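Local coordinates for protein tyrosine recombinase XerH (Helicobacter pylori, PDB 5JK0) that catalyses site-specific cutting and rejoining of recombining DNA molecules through a tyrosine-based mechanism and takes part in chromosome segregation, at residues D[196-199]-D[200-204]. Numbering follows the deposited sequence.
Sequences KVRA and RNRLL. With nucleotides of chain H.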
loop_
_atom_site.group_PDB
_atom_site.type_symbol
_atom_site.label_atom_id
_atom_site.label_comp_id
_atom_site.label_asym_id
_atom_site.label_seq_id
_atom_site.Cartn_x
_atom_site.Cartn_y
_atom_site.Cartn_z
ATOM N N LYS D 196 -33.428 35.038 23.414
ATOM C CA LYS D 196 -32.638 34.526 24.526
ATOM C C LYS D 196 -31.348 33.852 24.065
ATOM O O LYS D 196 -30.392 33.744 24.833
ATOM C CB LYS D 196 -33.468 33.541 25.354
ATOM N N VAL D 197 -31.317 33.399 22.814
ATOM C CA VAL D 197 -30.167 32.646 22.320
ATOM C C VAL D 197 -29.570 33.200 21.027
ATOM O O VAL D 197 -28.533 32.720 20.571
ATOM C CB VAL D 197 -30.530 31.164 22.074
ATOM C CG1 VAL D 197 -31.150 30.547 23.320
ATOM C CG2 VAL D 197 -31.468 31.036 20.884
ATOM N N ARG D 198 -30.213 34.204 20.438
ATOM C CA ARG D 198 -29.779 34.710 19.137
ATOM C C ARG D 198 -28.402 35.368 19.192
ATOM O O ARG D 198 -27.550 35.104 18.344
ATOM C CB ARG D 198 -30.798 35.702 18.575
ATOM C CG ARG D 198 -30.496 36.132 17.150
ATOM C CD ARG D 198 -31.656 36.895 16.535
ATOM N NE ARG D 198 -31.439 37.149 15.114
ATOM C CZ ARG D 198 -30.894 38.257 14.627
ATOM N NH1 ARG D 198 -30.733 38.400 13.319
ATOM N NH2 ARG D 198 -30.511 39.226 15.447
ATOM N N ALA D 199 -28.190 36.221 20.189
ATOM C CA ALA D 199 -26.918 36.919 20.339
ATOM C C ALA D 199 -25.776 35.942 20.599
ATOM O O ALA D 199 -24.708 36.044 19.996
ATOM C CB ALA D 199 -27.006 37.942 21.463
ATOM N N ARG D 200 -26.015 34.993 21.497
ATOM C CA ARG D 200 -25.005 34.014 21.881
ATOM C C ARG D 200 -24.629 33.087 20.730
ATOM O O ARG D 200 -23.450 32.868 20.456
ATOM C CB ARG D 200 -25.499 33.185 23.068
ATOM C CG ARG D 200 -24.528 32.113 23.531
ATOM C CD ARG D 200 -25.207 31.154 24.492
ATOM N NE ARG D 200 -26.302 30.434 23.847
ATOM C CZ ARG D 200 -27.189 29.684 24.493
ATOM N NH1 ARG D 200 -27.117 29.555 25.811
ATOM N NH2 ARG D 200 -28.150 29.065 23.820
ATOM N N ASN D 201 -25.640 32.542 20.062
ATOM C CA ASN D 201 -25.417 31.563 19.005
ATOM C C ASN D 201 -24.779 32.164 17.757
ATOM O O ASN D 201 -23.917 31.541 17.138
ATOM C CB ASN D 201 -26.731 30.875 18.636
ATOM C CG ASN D 201 -27.278 30.024 19.765
ATOM O OD1 ASN D 201 -26.823 30.121 20.905
ATOM N ND2 ASN D 201 -28.259 29.185 19.455
ATOM N N ARG D 202 -25.201 33.369 17.386
ATOM C CA ARG D 202 -24.627 34.038 16.225
ATOM C C ARG D 202 -23.145 34.325 16.441
ATOM O O ARG D 202 -22.326 34.086 15.557
ATOM C CB ARG D 202 -25.373 35.335 15.914
ATOM C CG ARG D 202 -26.718 35.129 15.241
ATOM C CD ARG D 202 -27.156 36.384 14.506
ATOM N NE ARG D 202 -27.268 37.532 15.400
ATOM C CZ ARG D 202 -27.396 38.787 14.985
ATOM N NH1 ARG D 202 -27.496 39.773 15.867
ATOM N NH2 ARG D 202 -27.424 39.060 13.688
ATOM N N LEU D 203 -22.807 34.829 17.624
ATOM C CA LEU D 203 -21.420 35.130 17.959
ATOM C C LEU D 203 -20.568 33.863 17.980
ATOM O O LEU D 203 -19.430 33.867 17.516
ATOM C CB LEU D 203 -21.336 35.842 19.311
ATOM C CG LEU D 203 -19.932 36.184 19.816
ATOM C CD1 LEU D 203 -19.208 37.093 18.834
ATOM C CD2 LEU D 203 -19.998 36.824 21.193
ATOM N N LEU D 204 -21.130 32.782 18.512
ATOM C CA LEU D 204 -20.416 31.513 18.621
ATOM C C LEU D 204 -20.053 30.939 17.256
ATOM O O LEU D 204 -18.911 30.541 17.023
ATOM C CB LEU D 204 -21.255 30.499 19.404
ATOM C CG LEU D 204 -20.701 29.076 19.505
ATOM C CD1 LEU D 204 -19.333 29.075 20.169
ATOM C CD2 LEU D 204 -21.665 28.175 20.261
ATOM P P DG H 4 -29.750 26.360 26.253
ATOM O OP1 DG H 4 -29.194 26.095 27.598
ATOM O OP2 DG H 4 -29.546 27.685 25.625
ATOM O "O5'" DG H 4 -29.220 25.244 25.231
ATOM C "C5'" DG H 4 -28.359 24.197 25.680
ATOM C "C4'" DG H 4 -29.138 23.118 26.415
ATOM O "O4'" DG H 4 -30.329 22.784 25.671
ATOM C "C3'" DG H 4 -28.409 21.798 26.570
ATOM O "O3'" DG H 4 -27.564 21.836 27.712
ATOM C "C2'" DG H 4 -29.558 20.809 26.759
ATOM C "C1'" DG H 4 -30.702 21.448 25.956
ATOM N N9 DG H 4 -30.999 20.764 24.698
ATOM C C8 DG H 4 -31.037 21.322 23.442
ATOM N N7 DG H 4 -31.338 20.470 22.502
ATOM C C5 DG H 4 -31.512 19.267 23.174
ATOM C C6 DG H 4 -31.849 17.985 22.676
ATOM O O6 DG H 4 -32.065 17.650 21.503
ATOM N N1 DG H 4 -31.925 17.039 23.696
ATOM C C2 DG H 4 -31.703 17.299 25.027
ATOM N N2 DG H 4 -31.821 16.257 25.863
ATOM N N3 DG H 4 -31.389 18.496 25.508
ATOM C C4 DG H 4 -31.309 19.430 24.528
HETATM O O HOH W 1 -28.442 35.568 23.691
#
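In Arg-198 the chain leaves with CG opposite the backbone N (chi1 -173°) and stays extended to NE, while Arg-202, one turn later, turns CG away from its carbonyl carbon and bends at chi3; these torsions bring the two guanidinium groups over one another. NH2 of Arg-198 sits above the centre of the Arg-202 guanidinium, 3.1 Å from NH1 of Arg-202, and the planes are inclined by 31°, a close approach of like charges rather than a bond. Asp-189 probably offsets the repulsion, its carboxylate forming a salt bridge with Arg-202 and its carbonyl oxygen accepting a hydrogen bond from Arg-198 NH1.

The backbone evidence defines the first turn of helix 198-211 in the tyrosine recombinase catalytic domain: with Val-197 at the N-cap position, Asn-201 N is hydrogen-bonded to Val-197 O at 2.9 Å, and Arg-202 N and Leu-203 N continue the i to i+4 pattern. This start of the helix meets DNA. Arg-200 NH2 donates to OP2 of DG4 in chain H at 2.7 Å, and a weak hydrogen bond from NH1 reaches the same oxygen, which lies at the guanidinium edge, in plane. Rotation of that guanidinium is restricted by Asn-201, whose OD1 receives NE of Arg-200 at 3.0 Å, only 5° out of the plane. Val-197 brings CG1 to 3.4 Å from Arg-200 NH2, packing aliphatic surface obliquely beside the phosphate-binding group. In the second shell, Tyr-288 on helix 286-300 is hydrogen-bonded through its hydroxyl to Asn-201 ND2, and Cys-277 O accepts from Arg-200 NH1.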